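Side-chain contacts in polysaccharide deacetylase (Streptococcus pyogenes, PDB 6DQ3), which removes N-acetyl groups from the cell wall linkage unit of streptococcal rhamnopolysaccharides, as a zinc enzyme of carbohydrate esterase family 4: residues Val7-Leu12 with Glu55-Ala60; Pro34-Gln39 with Met219-Leu224; Lys45-Tyr50 with Asn223-Met228; Gly199-Ala204 with Leu208-Ile213. All blocks are in the same frame, centred on the assembly; numbering follows the deposited sequence.

Contact 1: Val7-Leu12 with Glu55-Ala60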
loop_
_atom_site.group_PDB
_atom_site.type_symbol
_atom_site.label_atom_id
_atom_site.label_comp_id
_atom_site.label_asym_id
_atom_site.label_seq_id
_atom_site.Cartn_x
_atom_site.Cartn_y
_atom_site.Cartn_z
ATOM N N VAL A 7 -10.168 -17.452 -2.297
ATOM C CA VAL A 7 -10.449 -16.144 -2.874
ATOM C C VAL A 7 -9.146 -15.499 -3.331
ATOM O O VAL A 7 -8.061 -15.777 -2.804
ATOM C CB VAL A 7 -11.189 -15.226 -1.879
ATOM C CG1 VAL A 7 -12.557 -15.793 -1.540
ATOM C CG2 VAL A 7 -10.343 -14.998 -0.636
ATOM N N LYS A 8 -9.257 -14.613 -4.320
ATOM C CA LYS A 8 -8.135 -13.837 -4.820
ATOM C C LYS A 8 -8.477 -12.353 -4.738
ATOM O O LYS A 8 -9.642 -11.959 -4.855
ATOM C CB LYS A 8 -7.794 -14.238 -6.257
ATOM C CG LYS A 8 -7.143 -15.617 -6.366
ATOM C CD LYS A 8 -7.076 -16.083 -7.812
ATOM C CE LYS A 8 -6.385 -17.437 -7.924
ATOM N NZ LYS A 8 -6.425 -17.943 -9.320
ATOM N N ILE A 9 -7.454 -11.542 -4.503
ATOM C CA ILE A 9 -7.623 -10.105 -4.318
ATOM C C ILE A 9 -6.509 -9.379 -5.062
ATOM O O ILE A 9 -5.326 -9.588 -4.752
ATOM C CB ILE A 9 -7.607 -9.726 -2.829
ATOM C CG1 ILE A 9 -8.791 -10.350 -2.089
ATOM C CG2 ILE A 9 -7.617 -8.210 -2.660
ATOM C CD1 ILE A 9 -8.771 -10.101 -0.590
ATOM N N PRO A 10 -6.827 -8.528 -6.040
ATOM C CA PRO A 10 -5.783 -7.686 -6.641
ATOM C C PRO A 10 -5.360 -6.588 -5.676
ATOM O O PRO A 10 -6.191 -5.830 -5.169
ATOM C CB PRO A 10 -6.454 -7.115 -7.897
ATOM C CG PRO A 10 -7.922 -7.128 -7.576
ATOM C CD PRO A 10 -8.147 -8.328 -6.672
ATOM N N ILE A 11 -4.064 -6.523 -5.411
ATOM C CA ILE A 11 -3.480 -5.521 -4.528
ATOM C C ILE A 11 -2.599 -4.642 -5.405
ATOM O O ILE A 11 -1.483 -5.031 -5.764
ATOM C CB ILE A 11 -2.673 -6.150 -3.390
ATOM C CG1 ILE A 11 -3.529 -7.111 -2.563
ATOM C CG2 ILE A 11 -2.089 -5.061 -2.495
ATOM C CD1 ILE A 11 -2.708 -7.919 -1.580
ATOM N N LEU A 12 -3.095 -3.461 -5.762
ATOM C CA LEU A 12 -2.365 -2.583 -6.659
ATOM C C LEU A 12 -1.284 -1.835 -5.894
ATOM O O LEU A 12 -1.513 -1.340 -4.786
ATOM C CB LEU A 12 -3.317 -1.595 -7.332
ATOM C CG LEU A 12 -4.491 -2.219 -8.092
ATOM C CD1 LEU A 12 -5.265 -1.130 -8.839
ATOM C CD2 LEU A 12 -4.036 -3.312 -9.038
ATOM N N GLU A 55 -8.032 -4.086 7.119
ATOM C CA GLU A 55 -8.834 -4.973 7.952
ATOM C C GLU A 55 -9.733 -5.871 7.107
ATOM O O GLU A 55 -9.935 -7.048 7.436
ATOM C CB GLU A 55 -9.664 -4.138 8.927
ATOM C CG GLU A 55 -8.883 -3.492 10.079
ATOM C CD GLU A 55 -8.120 -2.223 9.701
ATOM O OE1 GLU A 55 -8.365 -1.644 8.621
ATOM O OE2 GLU A 55 -7.268 -1.796 10.507
ATOM N N GLU A 56 -10.282 -5.337 6.015
ATOM C CA GLU A 56 -11.175 -6.122 5.173
ATOM C C GLU A 56 -10.402 -7.164 4.375
ATOM O O GLU A 56 -10.884 -8.287 4.180
ATOM C CB GLU A 56 -11.956 -5.189 4.252
ATOM C CG GLU A 56 -13.006 -4.364 4.988
ATOM C CD GLU A 56 -13.671 -3.325 4.099
ATOM O OE1 GLU A 56 -12.965 -2.697 3.283
ATOM O OE2 GLU A 56 -14.897 -3.137 4.223
ATOM N N VAL A 57 -9.199 -6.818 3.918
ATOM C CA VAL A 57 -8.362 -7.798 3.230
ATOM C C VAL A 57 -8.072 -8.978 4.149
ATOM O O VAL A 57 -8.182 -10.145 3.748
ATOM C CB VAL A 57 -7.064 -7.139 2.732
ATOM C CG1 VAL A 57 -6.112 -8.191 2.201
ATOM C CG2 VAL A 57 -7.376 -6.089 1.672
ATOM N N TYR A 58 -7.688 -8.691 5.393
ATOM C CA TYR A 58 -7.384 -9.762 6.340
ATOM C C TYR A 58 -8.604 -10.638 6.584
ATOM O O TYR A 58 -8.514 -11.872 6.554
ATOM C CB TYR A 58 -6.886 -9.177 7.660
ATOM C CG TYR A 58 -6.554 -10.228 8.698
ATOM C CD1 TYR A 58 -5.494 -11.105 8.510
ATOM C CD2 TYR A 58 -7.297 -10.339 9.869
ATOM C CE1 TYR A 58 -5.183 -12.074 9.454
ATOM C CE2 TYR A 58 -6.989 -11.308 10.824
ATOM C CZ TYR A 58 -5.930 -12.167 10.607
ATOM O OH TYR A 58 -5.616 -13.127 11.546
ATOM N N ARG A 59 -9.755 -10.018 6.855
ATOM C CA ARG A 59 -10.972 -10.792 7.059
ATOM C C ARG A 59 -11.272 -11.655 5.841
ATOM O O ARG A 59 -11.593 -12.843 5.968
ATOM C CB ARG A 59 -12.149 -9.863 7.358
ATOM C CG ARG A 59 -12.333 -9.557 8.833
ATOM C CD ARG A 59 -13.732 -9.036 9.124
ATOM N NE ARG A 59 -13.973 -7.714 8.552
ATOM C CZ ARG A 59 -13.648 -6.569 9.146
ATOM N NH1 ARG A 59 -13.056 -6.577 10.333
ATOM N NH2 ARG A 59 -13.911 -5.416 8.547
ATOM N N ALA A 60 -11.161 -11.074 4.644
ATOM C CA ALA A 60 -11.516 -11.804 3.434
ATOM C C ALA A 60 -10.612 -13.013 3.239
ATOM O O ALA A 60 -11.085 -14.115 2.937
ATOM C CB ALA A 60 -11.439 -10.881 2.219
#
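I9 carries most of this contact, and apolar packing of its CD1 methyl against one side of helix 54-63 is the main interaction. I9 CD1 lies 4.0 Å from A60 CB and 4.3 Å from V57 CG1, so it sits between two side chains that are one helical turn apart. The torsions explain the reach. I9 CG1 stands anti to the carbonyl carbon (chi1 -64°), and CD1 then continues the chain in the extended form (chi2 175°), which carries the methyl straight out to the helix. Both distances are those of ordinary van der Waals contact, and V57 and A60 offer I9 only methyls.

A second kind of contact sets a methyl against a polar atom. V7 CG2 approaches A60 O at 3.8 Å, alongside the end of the segment rather than into the seam held by I9. The alpha carbons support this two-point fit: V7 CA lies 7.7 Å from A60 CA, and I9 CA 7.9 Å from V57 CA.

Polar bonds serve the two partners separately. Within the helix, A60 N donates to E56 O at 2.8 Å and R59 N to E55 O at 3.0 Å. Around the seam, V7 N bonds N64 OD1, L66 touches both V7 and I9, and V57 also rests on W73 of strand 71-77. Helix 54-63 links the parallel strands 50-51 and 71-77, so this is a beta-alpha-beta crossover helix packed against the beginning of strand 8-14 in the deformed beta/alpha barrel of family 4 deacetylases.

Contact 2: Pro34-Gln39 with Met219-Leu224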
loop_
_atom_site.group_PDB
_atom_site.type_symbol
_atom_site.label_atom_id
_atom_site.label_comp_id
_atom_site.label_asym_id
_atom_site.label_seq_id
_atom_site.Cartn_x
_atom_site.Cartn_y
_atom_site.Cartn_z
ATOM N N PRO A 34 -1.401 12.001 -13.147
ATOM C CA PRO A 34 -2.679 12.124 -12.423
ATOM C C PRO A 34 -3.891 11.837 -13.298
ATOM O O PRO A 34 -4.821 11.160 -12.846
ATOM C CB PRO A 34 -2.659 13.579 -11.924
ATOM C CG PRO A 34 -1.191 13.927 -11.829
ATOM C CD PRO A 34 -0.531 13.179 -12.962
ATOM N N ASP A 35 -3.918 12.347 -14.532
ATOM C CA ASP A 35 -5.066 12.093 -15.399
ATOM C C ASP A 35 -5.294 10.595 -15.584
ATOM O O ASP A 35 -6.439 10.131 -15.574
ATOM C CB ASP A 35 -4.872 12.776 -16.751
ATOM C CG ASP A 35 -4.952 14.292 -16.659
ATOM O OD1 ASP A 35 -5.683 14.805 -15.785
ATOM O OD2 ASP A 35 -4.278 14.970 -17.464
ATOM N N LEU A 36 -4.215 9.822 -15.747
ATOM C CA LEU A 36 -4.355 8.379 -15.919
ATOM C C LEU A 36 -4.865 7.720 -14.642
ATOM O O LEU A 36 -5.703 6.812 -14.699
ATOM C CB LEU A 36 -3.022 7.767 -16.348
ATOM C CG LEU A 36 -2.970 6.240 -16.435
ATOM C CD1 LEU A 36 -3.983 5.736 -17.455
ATOM C CD2 LEU A 36 -1.574 5.753 -16.788
ATOM N N PHE A 37 -4.359 8.147 -13.483
ATOM C CA PHE A 37 -4.876 7.629 -12.222
ATOM C C PHE A 37 -6.376 7.885 -12.119
ATOM O O PHE A 37 -7.149 6.984 -11.772
ATOM C CB PHE A 37 -4.117 8.265 -11.057
ATOM C CG PHE A 37 -4.540 7.765 -9.708
ATOM C CD1 PHE A 37 -4.509 6.413 -9.408
ATOM C CD2 PHE A 37 -4.975 8.650 -8.739
ATOM C CE1 PHE A 37 -4.898 5.960 -8.166
ATOM C CE2 PHE A 37 -5.365 8.204 -7.498
ATOM C CZ PHE A 37 -5.324 6.853 -7.210
ATOM N N ASP A 38 -6.809 9.106 -12.452
ATOM C CA ASP A 38 -8.234 9.413 -12.482
ATOM C C ASP A 38 -8.982 8.419 -13.363
ATOM O O ASP A 38 -10.007 7.861 -12.956
ATOM C CB ASP A 38 -8.440 10.854 -12.972
ATOM C CG ASP A 38 -9.881 11.309 -12.871
ATOM O OD1 ASP A 38 -10.725 10.767 -13.613
ATOM O OD2 ASP A 38 -10.169 12.204 -12.044
ATOM N N GLN A 39 -8.453 8.151 -14.561
ATOM C CA GLN A 39 -9.137 7.265 -15.497
ATOM C C GLN A 39 -9.129 5.815 -15.021
ATOM O O GLN A 39 -10.077 5.071 -15.298
ATOM C CB GLN A 39 -8.496 7.369 -16.881
ATOM C CG GLN A 39 -8.748 8.700 -17.573
ATOM C CD GLN A 39 -7.793 8.965 -18.723
ATOM O OE1 GLN A 39 -7.127 8.058 -19.220
ATOM N NE2 GLN A 39 -7.722 10.221 -19.152
ATOM N N MET A 219 0.090 1.939 -18.438
ATOM C CA MET A 219 -0.975 0.969 -18.184
ATOM C C MET A 219 -2.335 1.609 -18.431
ATOM O O MET A 219 -2.857 2.340 -17.587
ATOM C CB MET A 219 -0.864 0.455 -16.752
ATOM C CG MET A 219 -1.325 -0.970 -16.529
ATOM S SD MET A 219 -0.618 -1.648 -15.012
ATOM C CE MET A 219 -0.973 -3.393 -15.214
ATOM N N SER A 220 -2.928 1.311 -19.587
ATOM C CA SER A 220 -4.249 1.827 -19.906
ATOM C C SER A 220 -5.283 1.258 -18.933
ATOM O O SER A 220 -5.136 0.133 -18.443
ATOM C CB SER A 220 -4.634 1.464 -21.340
ATOM O OG SER A 220 -5.049 0.108 -21.421
ATOM N N PRO A 221 -6.342 2.015 -18.632
ATOM C CA PRO A 221 -7.390 1.470 -17.748
ATOM C C PRO A 221 -7.934 0.132 -18.222
ATOM O O PRO A 221 -8.128 -0.778 -17.408
ATOM C CB PRO A 221 -8.464 2.569 -17.760
ATOM C CG PRO A 221 -7.697 3.829 -18.029
ATOM C CD PRO A 221 -6.585 3.429 -18.979
ATOM N N GLU A 222 -8.183 -0.012 -19.526
ATOM C CA GLU A 222 -8.654 -1.291 -20.049
ATOM C C GLU A 222 -7.685 -2.417 -19.707
ATOM O O GLU A 222 -8.103 -3.502 -19.280
ATOM C CB GLU A 222 -8.848 -1.181 -21.561
ATOM C CG GLU A 222 -9.478 -2.394 -22.220
ATOM C CD GLU A 222 -9.726 -2.188 -23.707
ATOM O OE1 GLU A 222 -10.139 -1.076 -24.101
ATOM O OE2 GLU A 222 -9.502 -3.141 -24.484
ATOM N N ASN A 223 -6.382 -2.180 -19.871
ATOM C CA ASN A 223 -5.419 -3.252 -19.649
ATOM C C ASN A 223 -5.231 -3.529 -18.161
ATOM O O ASN A 223 -5.062 -4.685 -17.756
ATOM C CB ASN A 223 -4.092 -2.905 -20.321
ATOM C CG ASN A 223 -4.134 -3.118 -21.821
ATOM O OD1 ASN A 223 -4.732 -4.079 -22.308
ATOM N ND2 ASN A 223 -3.505 -2.217 -22.562
ATOM N N LEU A 224 -5.275 -2.488 -17.328
ATOM C CA LEU A 224 -5.187 -2.702 -15.888
ATOM C C LEU A 224 -6.310 -3.612 -15.400
ATOM O O LEU A 224 -6.068 -4.576 -14.663
ATOM C CB LEU A 224 -5.227 -1.366 -15.153
ATOM C CG LEU A 224 -5.252 -1.440 -13.626
ATOM C CD1 LEU A 224 -4.128 -2.289 -13.075
ATOM C CD2 LEU A 224 -5.210 -0.022 -13.055
#
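L36 and Q39, one turn apart on helix 34-46, pack against P221 at the N-terminal end of helix 221-228, whose N-cap is S220. The cap itself is polar and lies within the second segment: S220 OG accepts from N223 N at 3.1 Å with an N-H...O angle of 154°.

Apolar contacts make the join across the segments. Two neighbouring ring carbons of P221 take different partners: P221 CD meets L36 CD1 at 3.8 Å, the two side chains crossing obliquely, whereas P221 CG meets Q39 CB, also at 3.8 Å. Only the root of the glutamine is used here. Its chain runs on past P221, and its amide takes no part in the contact with 219-224.

Carbon also meets oxygen. P221 CB and CG both lie against Q39 O. With L36 CG anti to the backbone N (chi1 174°), the branched end of the leucine is carried over to the loop before the capped helix, where M219 O also receives a weak hydrogen bond from Q40 NE2. Both leucine methyls share this carbonyl: L36 CD1 lies 3.6 Å from M219 O, and L36 CD2 lies 3.7 Å from the same oxygen.

Contact 3: Lys45-Tyr50 with Asn223-Met228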
loop_
_atom_site.group_PDB
_atom_site.type_symbol
_atom_site.label_atom_id
_atom_site.label_comp_id
_atom_site.label_asym_id
_atom_site.label_seq_id
_atom_site.Cartn_x
_atom_site.Cartn_y
_atom_site.Cartn_z
ATOM N N LYS A 45 -14.504 2.069 -10.704
ATOM C CA LYS A 45 -15.799 2.415 -10.130
ATOM C C LYS A 45 -16.932 1.966 -11.044
ATOM O O LYS A 45 -17.912 1.361 -10.590
ATOM C CB LYS A 45 -15.865 3.923 -9.881
ATOM C CG LYS A 45 -16.938 4.356 -8.885
ATOM C CD LYS A 45 -16.533 3.979 -7.459
ATOM C CE LYS A 45 -17.507 4.519 -6.415
ATOM N NZ LYS A 45 -17.099 4.116 -5.036
ATOM N N ASP A 46 -16.806 2.243 -12.345
ATOM C CA ASP A 46 -17.837 1.850 -13.300
ATOM C C ASP A 46 -18.022 0.336 -13.328
ATOM O O ASP A 46 -19.141 -0.158 -13.518
ATOM C CB ASP A 46 -17.476 2.365 -14.695
ATOM C CG ASP A 46 -17.632 3.873 -14.830
ATOM O OD1 ASP A 46 -18.178 4.507 -13.904
ATOM O OD2 ASP A 46 -17.210 4.423 -15.871
ATOM N N GLU A 47 -16.934 -0.413 -13.164
ATOM C CA GLU A 47 -16.989 -1.869 -13.124
ATOM C C GLU A 47 -17.475 -2.402 -11.784
ATOM O O GLU A 47 -17.518 -3.624 -11.602
ATOM C CB GLU A 47 -15.608 -2.443 -13.447
ATOM C CG GLU A 47 -15.241 -2.345 -14.920
ATOM C CD GLU A 47 -15.974 -3.374 -15.762
ATOM O OE1 GLU A 47 -15.926 -4.566 -15.400
ATOM O OE2 GLU A 47 -16.603 -2.991 -16.771
ATOM N N GLY A 48 -17.837 -1.525 -10.852
ATOM C CA GLY A 48 -18.405 -1.953 -9.594
ATOM C C GLY A 48 -17.416 -2.429 -8.560
ATOM O O GLY A 48 -17.798 -3.204 -7.678
ATOM N N TYR A 49 -16.163 -1.984 -8.624
ATOM C CA TYR A 49 -15.169 -2.437 -7.664
ATOM C C TYR A 49 -15.446 -1.869 -6.277
ATOM O O TYR A 49 -15.834 -0.707 -6.124
ATOM C CB TYR A 49 -13.759 -2.051 -8.117
ATOM C CG TYR A 49 -13.075 -3.137 -8.917
ATOM C CD1 TYR A 49 -13.238 -3.212 -10.291
ATOM C CD2 TYR A 49 -12.288 -4.105 -8.296
ATOM C CE1 TYR A 49 -12.633 -4.204 -11.033
ATOM C CE2 TYR A 49 -11.672 -5.109 -9.033
ATOM C CZ TYR A 49 -11.851 -5.154 -10.402
ATOM O OH TYR A 49 -11.253 -6.144 -11.151
ATOM N N TYR A 50 -15.260 -2.721 -5.271
ATOM C CA TYR A 50 -15.296 -2.368 -3.856
ATOM C C TYR A 50 -13.861 -2.159 -3.386
ATOM O O TYR A 50 -13.008 -3.031 -3.579
ATOM C CB TYR A 50 -15.986 -3.496 -3.077
ATOM C CG TYR A 50 -16.161 -3.296 -1.589
ATOM C CD1 TYR A 50 -15.084 -3.402 -0.718
ATOM C CD2 TYR A 50 -17.416 -3.047 -1.048
ATOM C CE1 TYR A 50 -15.248 -3.228 0.648
ATOM C CE2 TYR A 50 -17.590 -2.878 0.314
ATOM C CZ TYR A 50 -16.504 -2.969 1.158
ATOM O OH TYR A 50 -16.685 -2.799 2.513
ATOM N N ASN A 223 -6.382 -2.180 -19.871
ATOM C CA ASN A 223 -5.419 -3.252 -19.649
ATOM C C ASN A 223 -5.231 -3.529 -18.161
ATOM O O ASN A 223 -5.062 -4.685 -17.756
ATOM C CB ASN A 223 -4.092 -2.905 -20.321
ATOM C CG ASN A 223 -4.134 -3.118 -21.821
ATOM O OD1 ASN A 223 -4.732 -4.079 -22.308
ATOM N ND2 ASN A 223 -3.505 -2.217 -22.562
ATOM N N LEU A 224 -5.275 -2.488 -17.328
ATOM C CA LEU A 224 -5.187 -2.702 -15.888
ATOM C C LEU A 224 -6.310 -3.612 -15.400
ATOM O O LEU A 224 -6.068 -4.576 -14.663
ATOM C CB LEU A 224 -5.227 -1.366 -15.153
ATOM C CG LEU A 224 -5.252 -1.440 -13.626
ATOM C CD1 LEU A 224 -4.128 -2.289 -13.075
ATOM C CD2 LEU A 224 -5.210 -0.022 -13.055
ATOM N N LEU A 225 -7.546 -3.320 -15.805
ATOM C CA LEU A 225 -8.691 -4.103 -15.351
ATOM C C LEU A 225 -8.585 -5.559 -15.795
ATOM O O LEU A 225 -8.930 -6.472 -15.036
ATOM C CB LEU A 225 -9.978 -3.469 -15.874
ATOM C CG LEU A 225 -10.648 -2.373 -15.046
ATOM C CD1 LEU A 225 -11.308 -3.014 -13.822
ATOM C CD2 LEU A 225 -9.693 -1.281 -14.620
ATOM N N GLN A 226 -8.123 -5.800 -17.025
ATOM C CA GLN A 226 -7.904 -7.170 -17.468
ATOM C C GLN A 226 -6.857 -7.863 -16.606
ATOM O O GLN A 226 -6.975 -9.061 -16.328
ATOM C CB GLN A 226 -7.485 -7.185 -18.938
ATOM C CG GLN A 226 -8.603 -6.776 -19.894
ATOM C CD GLN A 226 -8.179 -6.812 -21.350
ATOM O OE1 GLN A 226 -7.322 -7.608 -21.742
ATOM N NE2 GLN A 226 -8.772 -5.942 -22.160
ATOM N N THR A 227 -5.837 -7.124 -16.163
ATOM C CA THR A 227 -4.793 -7.710 -15.333
ATOM C C THR A 227 -5.310 -8.061 -13.946
ATOM O O THR A 227 -4.811 -9.001 -13.318
ATOM C CB THR A 227 -3.614 -6.740 -15.217
ATOM O OG1 THR A 227 -3.002 -6.571 -16.501
ATOM C CG2 THR A 227 -2.583 -7.254 -14.225
ATOM N N MET A 228 -6.302 -7.323 -13.456
ATOM C CA MET A 228 -6.849 -7.545 -12.126
ATOM C C MET A 228 -7.839 -8.701 -12.076
ATOM O O MET A 228 -8.191 -9.140 -10.978
ATOM C CB MET A 228 -7.539 -6.271 -11.629
ATOM C CG MET A 228 -6.615 -5.081 -11.467
ATOM S SD MET A 228 -7.500 -3.506 -11.375
ATOM C CE MET A 228 -8.486 -3.710 -9.897
HETATM O O HOH W 1 -10.668 -8.529 -9.951
HETATM O O HOH W 2 -11.449 -6.401 -13.832
#
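Two waters, one on each of two helix carbonyls, hold the hydroxyl of Y49 to helix 221-228. Water 1 donates to Y49 OH at 2.7 Å and to M228 O at 2.8 Å. Water 2 accepts from Y49 OH at 2.7 Å, in the plane of the ring at its edge, and donates to L225 O at 2.8 Å. The phenol thus gives one bond and takes one, which should fix the rotation of its O-H.

Carbon contacts grip the ring below the hydroxyl. M228 CE lies over one face, 4.0 Å from the Y49 ring centroid and 30° off the normal, a CH-pi contact. A bend at the last torsion (chi3 62°) turns the methyl there, while the sulfur makes a more distant, oblique Met-aromatic contact. L225 CD1 approaches obliquely and is tight, 3.3 Å from Y49 CE1, and the same methyl touches E47 CG at 4.1 Å. E47 OE1 forms a salt bridge with K70.

G48, with positive phi, closes helix 34-46 in a Schellman motif and delivers Y49 to this position. Y49 and M228 both rest on V72 of strand 71-77; M228 also reaches P10 and L12 of strand 8-14, and L225 touches K43 of helix 34-46.

Contact 4: Gly199-Ala204 with Leu208-Ile213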
loop_
_atom_site.group_PDB
_atom_site.type_symbol
_atom_site.label_atom_id
_atom_site.label_comp_id
_atom_site.label_asym_id
_atom_site.label_seq_id
_atom_site.Cartn_x
_atom_site.Cartn_y
_atom_site.Cartn_z
ATOM N N GLY A 199 1.700 -10.234 -9.212
ATOM C CA GLY A 199 0.552 -11.100 -9.411
ATOM C C GLY A 199 -0.603 -10.703 -8.515
ATOM O O GLY A 199 -0.479 -9.873 -7.615
ATOM N N ILE A 200 -1.760 -11.308 -8.797
ATOM C CA ILE A 200 -2.903 -11.196 -7.898
ATOM C C ILE A 200 -2.599 -11.961 -6.613
ATOM O O ILE A 200 -1.838 -12.938 -6.609
ATOM C CB ILE A 200 -4.179 -11.724 -8.582
ATOM C CG1 ILE A 200 -4.411 -10.953 -9.886
ATOM C CG2 ILE A 200 -5.369 -11.611 -7.655
ATOM C CD1 ILE A 200 -5.555 -11.473 -10.738
ATOM N N ALA A 201 -3.194 -11.515 -5.509
ATOM C CA ALA A 201 -2.870 -12.058 -4.197
ATOM C C ALA A 201 -3.880 -13.112 -3.751
ATOM O O ALA A 201 -5.039 -13.119 -4.172
ATOM C CB ALA A 201 -2.796 -10.951 -3.140
ATOM N N SER A 202 -3.414 -14.020 -2.898
ATOM C CA SER A 202 -4.279 -15.012 -2.277
ATOM C C SER A 202 -3.592 -15.486 -1.003
ATOM O O SER A 202 -2.406 -15.235 -0.789
ATOM C CB SER A 202 -4.560 -16.189 -3.216
ATOM O OG SER A 202 -3.366 -16.885 -3.519
ATOM N N ALA A 203 -4.353 -16.184 -0.157
ATOM C CA ALA A 203 -3.787 -16.678 1.097
ATOM C C ALA A 203 -2.545 -17.528 0.835
ATOM O O ALA A 203 -1.577 -17.495 1.607
ATOM C CB ALA A 203 -4.840 -17.483 1.863
ATOM N N ALA A 204 -2.558 -18.289 -0.261
ATOM C CA ALA A 204 -1.458 -19.194 -0.578
ATOM C C ALA A 204 -0.132 -18.471 -0.769
ATOM O O ALA A 204 0.923 -19.112 -0.689
ATOM C CB ALA A 204 -1.795 -19.994 -1.839
ATOM N N LEU A 208 1.672 -12.845 5.245
ATOM C CA LEU A 208 2.717 -11.855 5.472
ATOM C C LEU A 208 3.643 -11.687 4.273
ATOM O O LEU A 208 4.687 -11.031 4.395
ATOM C CB LEU A 208 3.540 -12.222 6.705
ATOM C CG LEU A 208 2.770 -12.150 8.022
ATOM C CD1 LEU A 208 3.635 -12.663 9.174
ATOM C CD2 LEU A 208 2.269 -10.745 8.318
ATOM N N SER A 209 3.278 -12.245 3.123
ATOM C CA SER A 209 4.090 -12.148 1.918
ATOM C C SER A 209 3.198 -12.168 0.676
ATOM O O SER A 209 3.370 -12.964 -0.247
ATOM C CB SER A 209 5.118 -13.277 1.892
ATOM O OG SER A 209 4.492 -14.538 2.065
ATOM N N LEU A 210 2.242 -11.241 0.624
ATOM C CA LEU A 210 1.249 -11.224 -0.440
ATOM C C LEU A 210 1.777 -10.575 -1.714
ATOM O O LEU A 210 2.532 -9.598 -1.668
ATOM C CB LEU A 210 0.006 -10.468 0.023
ATOM C CG LEU A 210 -0.755 -11.068 1.204
ATOM C CD1 LEU A 210 -1.717 -10.056 1.810
ATOM C CD2 LEU A 210 -1.496 -12.315 0.750
ATOM N N ASN A 211 1.342 -11.112 -2.857
ATOM C CA ASN A 211 1.681 -10.539 -4.151
ATOM C C ASN A 211 1.047 -9.159 -4.308
ATOM O O ASN A 211 0.012 -8.858 -3.707
ATOM C CB ASN A 211 1.173 -11.414 -5.305
ATOM C CG ASN A 211 1.819 -12.780 -5.365
ATOM O OD1 ASN A 211 2.851 -13.037 -4.751
ATOM N ND2 ASN A 211 1.204 -13.673 -6.138
ATOM N N ARG A 212 1.653 -8.334 -5.160
ATOM C CA ARG A 212 1.044 -7.074 -5.570
ATOM C C ARG A 212 1.178 -6.902 -7.074
ATOM O O ARG A 212 2.019 -7.529 -7.721
ATOM C CB ARG A 212 1.671 -5.879 -4.837
ATOM C CG ARG A 212 1.330 -5.841 -3.353
ATOM C CD ARG A 212 1.543 -4.457 -2.760
ATOM N NE ARG A 212 2.952 -4.170 -2.506
ATOM C CZ ARG A 212 3.407 -3.014 -2.036
ATOM N NH1 ARG A 212 2.561 -2.022 -1.770
ATOM N NH2 ARG A 212 4.704 -2.847 -1.835
ATOM N N ILE A 213 0.314 -6.055 -7.625
ATOM C CA ILE A 213 0.307 -5.733 -9.049
ATOM C C ILE A 213 0.947 -4.361 -9.198
ATOM O O ILE A 213 0.405 -3.362 -8.712
ATOM C CB ILE A 213 -1.116 -5.748 -9.628
ATOM C CG1 ILE A 213 -1.696 -7.162 -9.579
ATOM C CG2 ILE A 213 -1.112 -5.191 -11.049
ATOM C CD1 ILE A 213 -3.212 -7.205 -9.716
HETATM O O HOH W 3 -2.073 -8.561 -5.871
#
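G199 and N211 are joined through water 3, which donates to G199 O at 2.7 Å and, weakly, to N211 O. One main-chain bond and one side-chain bond join the segments directly. G199 N donates to R212 O at 3.1 Å, from 51° above the carbonyl plane and so not along a lone pair. N211 ND2 donates to I200 O at 3.2 Å, again from above the plane. For the asparagine, the reach depends on CG standing anti to the carbonyl carbon (chi1 -64°), which lays the amide alongside the facing backbone. Its CB is drawn close as well, with N211 CB 3.2 Å from G199 O.

The topology accounts for this irregular pairing. Strand 192-198 runs parallel to strand 210-214; beyond it the chain turns at G199, whose backbone angles call for glycine, since a CB there would be jammed against the preceding carbonyl O and tight against N211 ND2. Residues 199-202 then run roughly antiparallel (144°) to 210-213, and 201-202 joins strand 8-14 antiparallel through A201 and I9. Strand 210-214 carries R212, probably at the edge of the active site: its side chain lies about 7 Å from a zinc ion and about 4 Å from a bound acetate, and it forms a salt bridge with D77, next in sequence to the zinc ligand D78.

The apolar pair is I200 and I213, side by side and pointing the same way, with I200 CG1 3.9 Å from I213 CD1. Two methyls meet carbonyl oxygens instead: A201 CB sits 3.5 Å from N211 O, and L210 CD2 abuts S202 O.

How the contacts relate
Contacts 1 and 3 are buried, contact 4 is partly buried, and contact 2 lies at the surface. Helix 221-228 serves both contacts 2 and 3, meeting helix 34-46 in contact 2 and the loop that follows it in contact 3: near its capped start it meets aliphatic carbon, and toward its end an aromatic ring and ordered water. Contacts 1 and 4 meet at the sheet, where I9 N bonds A201 O at 2.9 Å; contact 1 relies on methyl packing alone, whereas contact 4 adds hydrogen bonds to its methyl contacts. M228 ties contact 3 to both, its CG touching L12 CD2 at 4.0 Å and its O lying 3.5 Å from I200 CD1.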